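Side-chain contact in ferredoxin-NADP reductase (Neisseria gonorrhoeae MIA_2011_03-10, PDB 5TR9), which probably transfers electrons between NADP(H) and ferredoxin or a related carrier through its bound FAD: residues A133-L136 against S137-E140. Sequence-based numbering, arbitrary orientation. Where two conformers were deposited one is given.
Sequences APFL and SILE
Phe135 and Ile138, one turn apart on helix 133-139, send their side chains out next to each other in the same direction. The CD1 methyl of Ile138 meets the rim of the Phe135 ring, nearly level with it, 3.9 Å from Phe135 CD1. CG1 of Ile138 is anti to its own carbonyl carbon (chi1 -73°), which carries that branch back along the helix and alongside Pro134 O, 3.5 Å from CG1. The same carbonyl oxygen accepts the backbone bond from Ile138 N (3.1 Å, N-H...O 162°). Leu139 repeats the pattern: its N donates to Phe135 O at 2.9 Å, while its CG rests 3.2 Å from that oxygen. The next bond, from Glu140 N to Leu136 O, is weak. In the conformer given, Glu140, bent at chi2 (140°), turns its carboxylate face to Leu136 O, 3.0 Å from CD; both groups are acceptors, and OE2 forms a salt bridge with Arg168. Ser137 OG is hydrogen-bonded to Ser70 O. Phe135, Ile138 and Leu139 pack on the parallel sheet, with Phe135 reaching Met125, Cys127 and Met230. This is the short helix following the first strand of the Rossmann-like NADP-binding domain of ferredoxin-NADP reductases, its first residue, Ala133, touching FAD.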
ATOM      1  N   ALA A 133       0.775  -2.016   0.440  1.00 10.91           N
ATOM      2  CA  ALA A 133       1.590  -1.824   1.645  1.00 10.73           C
ATOM      3  C   ALA A 133       1.267  -0.562   2.441  1.00 10.92           C
ATOM      4  O   ALA A 133       1.010  -0.679   3.652  1.00 11.20           O
ATOM      5  CB  ALA A 133       3.076  -1.855   1.260  1.00 12.71           C
ATOM      6  N   PRO A 134       1.273   0.650   1.867  1.00 10.51           N
ATOM      7  CA  PRO A 134       0.974   1.831   2.701  1.00 10.06           C
ATOM      8  C   PRO A 134      -0.427   1.800   3.272  1.00 11.64           C
ATOM      9  O   PRO A 134      -0.676   2.346   4.358  1.00 12.52           O
ATOM     10  CB  PRO A 134       1.150   3.007   1.731  1.00 11.84           C
ATOM     11  CG  PRO A 134       0.923   2.408   0.355  1.00 13.48           C
ATOM     12  CD  PRO A 134       1.505   1.014   0.452  1.00 11.87           C
ATOM     13  N   PHE A 135      -1.358   1.183   2.559  1.00  9.62           N
ATOM     14  CA  PHE A 135      -2.732   1.143   3.040  1.00 10.97           C
ATOM     15  C   PHE A 135      -2.879   0.198   4.229  1.00 11.52           C
ATOM     16  O   PHE A 135      -3.752   0.416   5.076  1.00 11.52           O
ATOM     17  CB  PHE A 135      -3.665   0.777   1.877  1.00  9.45           C
ATOM     18  CG  PHE A 135      -3.628   1.783   0.749  1.00 10.54           C
ATOM     19  CD1 PHE A 135      -3.666   3.151   1.017  1.00 12.14           C
ATOM     20  CD2 PHE A 135      -3.526   1.371  -0.568  1.00 12.85           C
ATOM     21  CE1 PHE A 135      -3.608   4.088  -0.006  1.00 14.14           C
ATOM     22  CE2 PHE A 135      -3.470   2.313  -1.607  1.00 12.85           C
ATOM     23  CZ  PHE A 135      -3.515   3.671  -1.316  1.00 12.79           C
ATOM     24  N   LEU A 136      -2.013  -0.820   4.342  1.00 10.50           N
ATOM     25  CA  LEU A 136      -2.033  -1.654   5.547  1.00 11.17           C
ATOM     26  C   LEU A 136      -1.676  -0.832   6.783  1.00 13.31           C
ATOM     27  O   LEU A 136      -2.322  -0.959   7.837  1.00 12.80           O
ATOM     28  CB  LEU A 136      -1.084  -2.844   5.395  1.00 11.37           C
ATOM     29  CG  LEU A 136      -1.448  -3.809   4.260  1.00 13.30           C
ATOM     30  CD1 LEU A 136      -0.403  -4.916   4.137  1.00 13.78           C
ATOM     31  CD2 LEU A 136      -2.825  -4.408   4.484  1.00 17.96           C
ATOM     32  N   SER A 137      -0.661   0.035   6.677  1.00 11.11           N
ATOM     33  CA  SER A 137      -0.308   0.883   7.809  1.00 10.69           C
ATOM     34  C   SER A 137      -1.434   1.857   8.134  1.00 11.54           C
ATOM     35  O   SER A 137      -1.750   2.078   9.309  1.00 12.92           O
ATOM     36  CB  SER A 137       0.992   1.643   7.510  1.00 12.01           C
ATOM     37  OG  SER A 137       1.433   2.361   8.653  1.00 13.35           O
ATOM     38  N   ILE A 138      -2.054   2.439   7.103  1.00 11.22           N
ATOM     39  CA  ILE A 138      -3.177   3.348   7.317  1.00 10.69           C
ATOM     40  C   ILE A 138      -4.322   2.634   8.031  1.00 12.60           C
ATOM     41  O   ILE A 138      -4.922   3.181   8.965  1.00 12.64           O
ATOM     42  CB  ILE A 138      -3.614   3.966   5.979  1.00  9.68           C
ATOM     43  CG1 ILE A 138      -2.557   4.990   5.546  1.00  9.12           C
ATOM     44  CG2 ILE A 138      -4.999   4.639   6.100  1.00 10.98           C
ATOM     45  CD1 ILE A 138      -2.600   5.382   4.063  1.00 11.34           C
ATOM     46  N   LEU A 139      -4.624   1.394   7.630  1.00 13.26           N
ATOM     47  CA  LEU A 139      -5.696   0.645   8.292  1.00 12.53           C
ATOM     48  C   LEU A 139      -5.390   0.322   9.745  1.00 17.81           C
ATOM     49  O   LEU A 139      -6.311   0.007  10.511  1.00 17.96           O
ATOM     50  CB  LEU A 139      -5.982  -0.653   7.538  1.00 13.11           C
ATOM     51  CG  LEU A 139      -6.633  -0.415   6.183  1.00 17.66           C
ATOM     52  CD1 LEU A 139      -6.743  -1.734   5.434  1.00 21.72           C
ATOM     53  CD2 LEU A 139      -8.008   0.204   6.375  1.00 19.49           C
ATOM     54  N   GLU A 140      -4.122   0.357  10.144  1.00 13.08           N
ATOM     55  CA  GLU A 140      -3.779   0.124  11.535  0.56 12.95           C
ATOM     56  C   GLU A 140      -3.926   1.384  12.394  1.00 13.68           C
ATOM     57  O   GLU A 140      -3.775   1.297  13.609  1.00 18.20           O
ATOM     58  CB  GLU A 140      -2.361  -0.474  11.594  0.56 16.99           C
ATOM     59  CG  GLU A 140      -2.334  -1.930  11.045  0.56 22.81           C
ATOM     60  CD  GLU A 140      -1.110  -2.309  10.185  0.56 22.23           C
ATOM     61  OE1 GLU A 140      -0.111  -1.566  10.159  0.56 17.75           O
ATOM     62  OE2 GLU A 140      -1.153  -3.375   9.531  0.56 21.09           O
TER